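Local coordinates for CYCLIN domain-containing protein (Chaetomium thermophilum, PDB 6Z3U) that probably acts as the cyclin H-type regulatory subunit of the CDK-activating kinase complex, helping to activate its cyclin-dependent serine/threonine kinase partner, at residues Ser107-Ala112 and Pro188-Arg193; Met197-Leu202 and Ala208-Ala213; Phe223-Leu226 and Ala230-His233. All coordinates share one frame; numbering follows the deposited sequence.

Interaction 1 of 3, residues Ser107-Ala112 and Pro188-Arg193; sequences SDEIKA and PFRALR
Phe189 reaches across from the start of helix 189-200 to the first turn of helix 108-124, where its ring meets Ala112 and Asp108. The CB of Phe189 points toward the facing helix and, with CG anti to the carbonyl carbon (chi1 -54°), the ring edge is brought to Ala112. The methyl CB of Ala112 comes in at that edge, in plane, 3.6 Å from CE2 of Phe189. Asp108 contributes differently: its CB lies over one face of the ring, 4.4 Å from CZ of Phe189, while its carboxylate is engaged by Arg222 and, within the helix, by Lys111. The proline CD of Pro188 also sits over a ring face, displaced toward the rim.

Beside this apolar contact, Glu109 and Arg190 form a salt bridge. NH2 of Arg190 donates to OE2 of Glu109 at 3.1 Å, with the acceptor close to the guanidinium plane. The donor, however, stands above the carboxylate, and the two flat groups are turned 82° apart, so one N-H carries the bond instead of a paired, coplanar grip. Arg190 has further acidic partners: Glu53 of the RING-type protein chain at NH1 and Asp247 of the kinase chain at NE. Three acids at separate nitrogens probably fix the rotation of the guanidinium and balance its charge.

The helix axes stay 12.4 Å apart, so long side chains bridge them. The pairing joins the cyclin-like region to the cyclin C-terminal region of a two-domain, all-helical cyclin, at a junction that also meets both partner chains of the complex.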
loop_
_atom_site.group_PDB
_atom_site.type_symbol
_atom_site.label_atom_id
_atom_site.label_comp_id
_atom_site.label_asym_id
_atom_site.label_seq_id
_atom_site.Cartn_x
_atom_site.Cartn_y
_atom_site.Cartn_z
ATOM N N SER A 107 2.166 -1.132 16.119
ATOM C CA SER A 107 3.423 -0.836 15.451
ATOM C C SER A 107 3.538 0.656 15.155
ATOM O O SER A 107 2.538 1.369 15.033
ATOM C CB SER A 107 3.539 -1.642 14.157
ATOM O OG SER A 107 2.382 -1.490 13.356
ATOM N N ASP A 108 4.783 1.128 15.048
ATOM C CA ASP A 108 5.016 2.540 14.762
ATOM C C ASP A 108 4.404 2.944 13.427
ATOM O O ASP A 108 3.884 4.056 13.285
ATOM C CB ASP A 108 6.516 2.838 14.771
ATOM C CG ASP A 108 7.111 2.828 16.170
ATOM O OD1 ASP A 108 6.339 2.807 17.153
ATOM O OD2 ASP A 108 8.356 2.843 16.284
ATOM N N GLU A 109 4.472 2.063 12.427
ATOM C CA GLU A 109 3.899 2.395 11.125
ATOM C C GLU A 109 2.385 2.525 11.198
ATOM O O GLU A 109 1.804 3.352 10.487
ATOM C CB GLU A 109 4.296 1.341 10.095
ATOM C CG GLU A 109 5.790 1.272 9.823
ATOM C CD GLU A 109 6.112 1.279 8.341
ATOM O OE1 GLU A 109 6.721 2.258 7.864
ATOM O OE2 GLU A 109 5.740 0.305 7.650
ATOM N N ILE A 110 1.728 1.725 12.040
ATOM C CA ILE A 110 0.282 1.849 12.201
ATOM C C ILE A 110 -0.060 3.175 12.870
ATOM O O ILE A 110 -0.912 3.930 12.389
ATOM C CB ILE A 110 -0.275 0.654 12.996
ATOM C CG1 ILE A 110 -0.288 -0.602 12.120
ATOM C CG2 ILE A 110 -1.675 0.962 13.510
ATOM C CD1 ILE A 110 -0.716 -1.867 12.843
ATOM N N LYS A 111 0.601 3.477 13.989
ATOM C CA LYS A 111 0.361 4.739 14.680
ATOM C C LYS A 111 0.488 5.918 13.725
ATOM O O LYS A 111 -0.403 6.769 13.642
ATOM C CB LYS A 111 1.347 4.897 15.838
ATOM C CG LYS A 111 1.259 3.826 16.903
ATOM C CD LYS A 111 2.366 4.002 17.933
ATOM C CE LYS A 111 2.329 2.906 18.981
ATOM N NZ LYS A 111 3.691 2.560 19.468
ATOM N N ALA A 112 1.598 5.976 12.987
ATOM C CA ALA A 112 1.840 7.113 12.108
ATOM C C ALA A 112 0.786 7.201 11.012
ATOM O O ALA A 112 0.363 8.301 10.636
ATOM C CB ALA A 112 3.241 7.012 11.504
ATOM N N PRO A 188 8.984 8.126 7.764
ATOM C CA PRO A 188 10.455 8.218 7.768
ATOM C C PRO A 188 11.159 7.248 8.712
ATOM O O PRO A 188 12.381 7.356 8.858
ATOM C CB PRO A 188 10.685 9.664 8.229
ATOM C CG PRO A 188 9.351 10.143 8.829
ATOM C CD PRO A 188 8.407 8.981 8.813
ATOM N N PHE A 189 10.436 6.323 9.345
ATOM C CA PHE A 189 11.077 5.401 10.277
ATOM C C PHE A 189 12.096 4.523 9.561
ATOM O O PHE A 189 13.263 4.451 9.963
ATOM C CB PHE A 189 10.021 4.546 10.979
ATOM C CG PHE A 189 8.944 5.346 11.656
ATOM C CD1 PHE A 189 9.200 6.013 12.843
ATOM C CD2 PHE A 189 7.678 5.430 11.106
ATOM C CE1 PHE A 189 8.213 6.750 13.466
ATOM C CE2 PHE A 189 6.686 6.163 11.727
ATOM C CZ PHE A 189 6.955 6.825 12.908
ATOM N N ARG A 190 11.674 3.846 8.492
ATOM C CA ARG A 190 12.606 3.010 7.744
ATOM C C ARG A 190 13.686 3.846 7.070
ATOM O O ARG A 190 14.822 3.382 6.919
ATOM C CB ARG A 190 11.852 2.182 6.707
ATOM C CG ARG A 190 12.638 0.998 6.177
ATOM C CD ARG A 190 11.808 0.181 5.204
ATOM N NE ARG A 190 10.668 -0.461 5.855
ATOM C CZ ARG A 190 9.438 0.045 5.906
ATOM N NH1 ARG A 190 9.162 1.215 5.343
ATOM N NH2 ARG A 190 8.478 -0.625 6.527
ATOM N N ALA A 191 13.351 5.068 6.653
ATOM C CA ALA A 191 14.363 5.969 6.113
ATOM C C ALA A 191 15.466 6.243 7.126
ATOM O O ALA A 191 16.633 6.398 6.748
ATOM C CB ALA A 191 13.710 7.277 5.670
ATOM N N LEU A 192 15.119 6.313 8.414
ATOM C CA LEU A 192 16.125 6.571 9.439
ATOM C C LEU A 192 17.136 5.433 9.511
ATOM O O LEU A 192 18.350 5.664 9.495
ATOM C CB LEU A 192 15.448 6.772 10.796
ATOM C CG LEU A 192 16.357 6.889 12.022
ATOM C CD1 LEU A 192 17.286 8.088 11.917
ATOM C CD2 LEU A 192 15.517 6.972 13.288
ATOM N N ARG A 193 16.651 4.192 9.580
ATOM C CA ARG A 193 17.561 3.055 9.657
ATOM C C ARG A 193 18.401 2.942 8.393
ATOM O O ARG A 193 19.531 2.442 8.441
ATOM C CB ARG A 193 16.769 1.772 9.906
ATOM C CG ARG A 193 17.620 0.581 10.307
ATOM C CD ARG A 193 16.803 -0.430 11.098
ATOM N NE ARG A 193 16.758 -0.100 12.520
ATOM C CZ ARG A 193 15.989 -0.717 13.412
ATOM N NH1 ARG A 193 15.186 -1.704 13.034
ATOM N NH2 ARG A 193 16.018 -0.344 14.685
#

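Interaction 2 of 3, residues Met197-Leu202 and Ala208-Ala213; sequences MELSTL and ARLVAA
Leu210 lays its forked end over Leu199 and Ser200 on the facing helix, one methyl for each. Its CD2 packs 3.8 Å from CD1 of Leu199 and lies equally near CB of that residue, so this methyl rests along the flank of the second leucine. The other branch, CD1, reaches the backbone side of Ser200, coming within 3.9 Å of its CA. It also approaches the hydroxyl, 3.6 Å from OG of Ser200, but this is a van der Waals touch, since a methyl offers no hydrogen bond; the hydroxyl itself is hydrogen-bonded to the carbonyl O of Ile196, one turn back.

The side chains of Leu199 and Leu210 meet at a slant. Leu199 places CG anti to its carbonyl carbon (chi1 -72°), which sets CD1 against CD2 of Leu210. No hydrogen bond spans the contact; it is held by apolar packing, with Leu199 and Leu210 buried and Ser200 at the exposed border. An alanine in place of Leu210 would remove both methyls and would probably leave a gap beside Leu199, depriving Ser200 of its apolar cover.

The chain near Ser200 is steadied from within. OG1 of Thr201 donates to the carbonyl O of Glu198 at 2.7 Å, tilted 28° from the carbonyl plane, while the backbone N of Leu202 bonds to O of Leu199. Glu198 forms a salt bridge with Arg19 of the RING-type protein chain.

The contact lies near the short connection between helices 189-200 and 207-221, with Val205 of that connection also packing on Leu210. Helix 249-261 flanks the pair, touching Glu198 and Leu202 from one segment and Ala213 from the other; no strands occur in the chain.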
loop_
_atom_site.group_PDB
_atom_site.type_symbol
_atom_site.label_atom_id
_atom_site.label_comp_id
_atom_site.label_asym_id
_atom_site.label_seq_id
_atom_site.Cartn_x
_atom_site.Cartn_y
_atom_site.Cartn_z
ATOM N N MET A 197 22.919 3.289 8.146
ATOM C CA MET A 197 23.849 2.398 7.463
ATOM C C MET A 197 24.821 3.176 6.585
ATOM O O MET A 197 26.015 2.855 6.536
ATOM C CB MET A 197 23.082 1.356 6.649
ATOM C CG MET A 197 22.351 0.351 7.524
ATOM S SD MET A 197 21.367 -0.851 6.614
ATOM C CE MET A 197 20.061 0.175 5.952
ATOM N N GLU A 198 24.335 4.203 5.883
ATOM C CA GLU A 198 25.237 5.021 5.077
ATOM C C GLU A 198 26.300 5.679 5.949
ATOM O O GLU A 198 27.455 5.829 5.528
ATOM C CB GLU A 198 24.444 6.074 4.302
ATOM C CG GLU A 198 25.306 7.013 3.465
ATOM C CD GLU A 198 26.152 6.286 2.438
ATOM O OE1 GLU A 198 25.632 5.355 1.788
ATOM O OE2 GLU A 198 27.340 6.646 2.284
ATOM N N LEU A 199 25.932 6.077 7.171
ATOM C CA LEU A 199 26.906 6.659 8.088
ATOM C C LEU A 199 27.855 5.604 8.641
ATOM O O LEU A 199 29.033 5.896 8.883
ATOM C CB LEU A 199 26.191 7.373 9.236
ATOM C CG LEU A 199 25.479 8.681 8.892
ATOM C CD1 LEU A 199 24.429 9.010 9.943
ATOM C CD2 LEU A 199 26.490 9.812 8.777
ATOM N N SER A 200 27.369 4.377 8.844
ATOM C CA SER A 200 28.219 3.322 9.382
ATOM C C SER A 200 29.408 3.027 8.480
ATOM O O SER A 200 30.400 2.456 8.948
ATOM C CB SER A 200 27.399 2.049 9.592
ATOM O OG SER A 200 26.388 2.250 10.564
ATOM N N THR A 201 29.336 3.402 7.202
ATOM C CA THR A 201 30.444 3.172 6.284
ATOM C C THR A 201 31.594 4.145 6.504
ATOM O O THR A 201 32.716 3.866 6.068
ATOM C CB THR A 201 29.960 3.271 4.833
ATOM O OG1 THR A 201 29.610 4.627 4.528
ATOM C CG2 THR A 201 28.747 2.375 4.610
ATOM N N LEU A 202 31.344 5.271 7.161
ATOM C CA LEU A 202 32.412 6.224 7.450
ATOM C C LEU A 202 33.288 5.687 8.578
ATOM O O LEU A 202 32.761 5.232 9.600
ATOM C CB LEU A 202 31.818 7.579 7.833
ATOM C CG LEU A 202 31.375 8.495 6.688
ATOM C CD1 LEU A 202 30.500 7.766 5.681
ATOM C CD2 LEU A 202 30.635 9.703 7.248
ATOM N N ALA A 208 29.066 4.143 19.028
ATOM C CA ALA A 208 28.275 4.551 20.186
ATOM C C ALA A 208 27.575 5.879 19.932
ATOM O O ALA A 208 26.439 6.088 20.375
ATOM C CB ALA A 208 29.167 4.641 21.424
ATOM N N ARG A 209 28.245 6.796 19.230
ATOM C CA ARG A 209 27.605 8.047 18.841
ATOM C C ARG A 209 26.450 7.794 17.882
ATOM O O ARG A 209 25.398 8.436 17.982
ATOM C CB ARG A 209 28.639 8.976 18.204
ATOM C CG ARG A 209 28.067 10.234 17.570
ATOM C CD ARG A 209 29.147 10.989 16.808
ATOM N NE ARG A 209 28.708 12.314 16.378
ATOM C CZ ARG A 209 29.368 13.079 15.514
ATOM N NH1 ARG A 209 30.504 12.654 14.974
ATOM N NH2 ARG A 209 28.889 14.272 15.185
ATOM N N LEU A 210 26.636 6.871 16.934
ATOM C CA LEU A 210 25.583 6.568 15.970
ATOM C C LEU A 210 24.352 5.992 16.658
ATOM O O LEU A 210 23.218 6.360 16.330
ATOM C CB LEU A 210 26.101 5.589 14.916
ATOM C CG LEU A 210 26.610 6.178 13.600
ATOM C CD1 LEU A 210 27.054 5.063 12.663
ATOM C CD2 LEU A 210 25.551 7.044 12.937
ATOM N N VAL A 211 24.556 5.074 17.605
ATOM C CA VAL A 211 23.428 4.467 18.304
ATOM C C VAL A 211 22.609 5.535 19.017
ATOM O O VAL A 211 21.380 5.588 18.893
ATOM C CB VAL A 211 23.924 3.388 19.284
ATOM C CG1 VAL A 211 22.771 2.861 20.125
ATOM C CG2 VAL A 211 24.601 2.255 18.529
ATOM N N ALA A 212 23.281 6.413 19.768
ATOM C CA ALA A 212 22.566 7.457 20.493
ATOM C C ALA A 212 21.765 8.344 19.547
ATOM O O ALA A 212 20.617 8.697 19.838
ATOM C CB ALA A 212 23.551 8.297 21.307
ATOM N N ALA A 213 22.353 8.714 18.407
ATOM C CA ALA A 213 21.640 9.557 17.452
ATOM C C ALA A 213 20.390 8.858 16.934
ATOM O O ALA A 213 19.310 9.457 16.869
ATOM C CB ALA A 213 22.564 9.936 16.295
#

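Interaction 3 of 3, residues Phe223-Leu226 and Ala230-His233; sequences FSPL and AYFH
Tyr231 turns CG anti to its carbonyl carbon (chi1 -82°), and Leu226 does likewise (chi1 -54°) with an extended second torsion, so that the tyrosine ring and the leucine branch lie side by side and point the same way. CD2 of Leu226 runs beside the phenolic end, 3.8 Å from CZ of Tyr231 and 3.6 Å from its OH. Although the CB of Leu226 leaves its backbone away from segment 230-233, the branch thereby still reaches the ring.

Pro225 meets both Ala230 and Tyr231 through one carbon. Its CB meets the tyrosine ring edge-on, in plane, 3.9 Å from CE1 of Tyr231. The same CB packs 3.6 Å from CB of Ala230. The carbonyl O of Pro225 approaches the ring obliquely, 3.6 Å from CD1 of Tyr231, without forming a hydrogen bond.

All four touching residues are buried, and the one polar side-chain atom among them is provided for: the OH of Tyr231 is hydrogen-bonded to ND1 of His187. That bond, together with Pro225 and Leu226 along the ring, probably limits how far the phenol can rotate. Ile239 of helix 236-247 packs on Pro225, Ala230 and Tyr231, and Thr116 of helix 108-124 also touches the tyrosine.

The two short helical turns, 224-227 and the weakly bonded 230-233, follow one another in roughly the same direction, with the CA atoms of Pro225 and Ala230 5.0 Å apart. They lie between helices 207-221 and 236-247 in the cyclin C-terminal region of the all-helical cyclin fold and pack against helix 108-124.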
loop_
_atom_site.group_PDB
_atom_site.type_symbol
_atom_site.label_atom_id
_atom_site.label_comp_id
_atom_site.label_asym_id
_atom_site.label_seq_id
_atom_site.Cartn_x
_atom_site.Cartn_y
_atom_site.Cartn_z
ATOM N N PHE A 223 6.829 11.255 17.375
ATOM C CA PHE A 223 5.906 12.218 17.964
ATOM C C PHE A 223 5.918 13.552 17.224
ATOM O O PHE A 223 4.862 14.053 16.823
ATOM C CB PHE A 223 6.255 12.444 19.437
ATOM C CG PHE A 223 5.244 13.267 20.181
ATOM C CD1 PHE A 223 4.146 12.655 20.762
ATOM C CD2 PHE A 223 5.380 14.640 20.296
ATOM C CE1 PHE A 223 3.204 13.394 21.447
ATOM C CE2 PHE A 223 4.438 15.385 20.983
ATOM C CZ PHE A 223 3.350 14.760 21.559
ATOM N N SER A 224 7.104 14.134 17.045
ATOM C CA SER A 224 7.193 15.507 16.550
ATOM C C SER A 224 6.514 15.711 15.202
ATOM O O SER A 224 5.703 16.647 15.082
ATOM C CB SER A 224 8.665 15.930 16.489
ATOM O OG SER A 224 9.109 16.417 17.741
ATOM N N PRO A 225 6.778 14.911 14.164
ATOM C CA PRO A 225 6.171 15.192 12.856
ATOM C C PRO A 225 4.739 14.703 12.721
ATOM O O PRO A 225 4.078 15.039 11.727
ATOM C CB PRO A 225 7.102 14.457 11.886
ATOM C CG PRO A 225 7.550 13.262 12.669
ATOM C CD PRO A 225 7.629 13.706 14.121
ATOM N N LEU A 226 4.239 13.930 13.685
ATOM C CA LEU A 226 2.856 13.474 13.674
ATOM C C LEU A 226 1.916 14.474 14.330
ATOM O O LEU A 226 0.730 14.524 13.980
ATOM C CB LEU A 226 2.746 12.128 14.392
ATOM C CG LEU A 226 3.683 11.032 13.882
ATOM C CD1 LEU A 226 3.513 9.767 14.708
ATOM C CD2 LEU A 226 3.451 10.750 12.408
ATOM N N ALA A 230 4.375 18.523 9.642
ATOM C CA ALA A 230 5.599 18.170 8.929
ATOM C C ALA A 230 5.298 17.417 7.637
ATOM O O ALA A 230 5.887 17.710 6.589
ATOM C CB ALA A 230 6.509 17.339 9.833
ATOM N N TYR A 231 4.384 16.446 7.687
ATOM C CA TYR A 231 4.126 15.616 6.513
ATOM C C TYR A 231 3.629 16.438 5.332
ATOM O O TYR A 231 3.903 16.090 4.177
ATOM C CB TYR A 231 3.107 14.526 6.854
ATOM C CG TYR A 231 3.689 13.313 7.543
ATOM C CD1 TYR A 231 4.612 13.447 8.570
ATOM C CD2 TYR A 231 3.302 12.032 7.173
ATOM C CE1 TYR A 231 5.142 12.340 9.202
ATOM C CE2 TYR A 231 3.825 10.919 7.802
ATOM C CZ TYR A 231 4.743 11.079 8.817
ATOM O OH TYR A 231 5.267 9.975 9.445
ATOM N N PHE A 232 2.911 17.532 5.593
ATOM C CA PHE A 232 2.294 18.293 4.515
ATOM C C PHE A 232 3.288 19.155 3.747
ATOM O O PHE A 232 3.022 19.500 2.590
ATOM C CB PHE A 232 1.184 19.198 5.064
ATOM C CG PHE A 232 0.080 18.455 5.762
ATOM C CD1 PHE A 232 -0.674 17.508 5.089
ATOM C CD2 PHE A 232 -0.218 18.723 7.087
ATOM C CE1 PHE A 232 -1.692 16.831 5.732
ATOM C CE2 PHE A 232 -1.234 18.050 7.731
ATOM C CZ PHE A 232 -1.972 17.104 7.053
ATOM N N HIS A 233 4.424 19.503 4.354
ATOM C CA HIS A 233 5.375 20.415 3.742
ATOM C C HIS A 233 6.735 19.797 3.458
ATOM O O HIS A 233 7.555 20.441 2.795
ATOM C CB HIS A 233 5.573 21.647 4.638
ATOM C CG HIS A 233 4.293 22.226 5.153
ATOM N ND1 HIS A 233 3.290 22.671 4.321
ATOM C CD2 HIS A 233 3.850 22.427 6.418
ATOM C CE1 HIS A 233 2.285 23.123 5.049
ATOM N NE2 HIS A 233 2.600 22.987 6.325
#

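In the fold
Interactions 1 and 3 form one continuous patch, with centres 12 Å apart. CD of Pro188 lies 3.4 Å from OH of Tyr231, and CB of Ala112 lies 3.9 Å from CD2 of Leu226, so Ala112 serves both contacts. Interaction 2 lies farther out, its centre about 18 Å from that of interaction 1; the two share helix 189-200, which runs from the interdomain junction to the connection between helices 189-200 and 207-221. Interactions 2 and 3 are about 24 Å apart between centres and do not touch, although helix 207-221 leads from one toward the other. Partner chains border interactions 1 and 2: the RING-type chain meets both, and the kinase chain meets interaction 1.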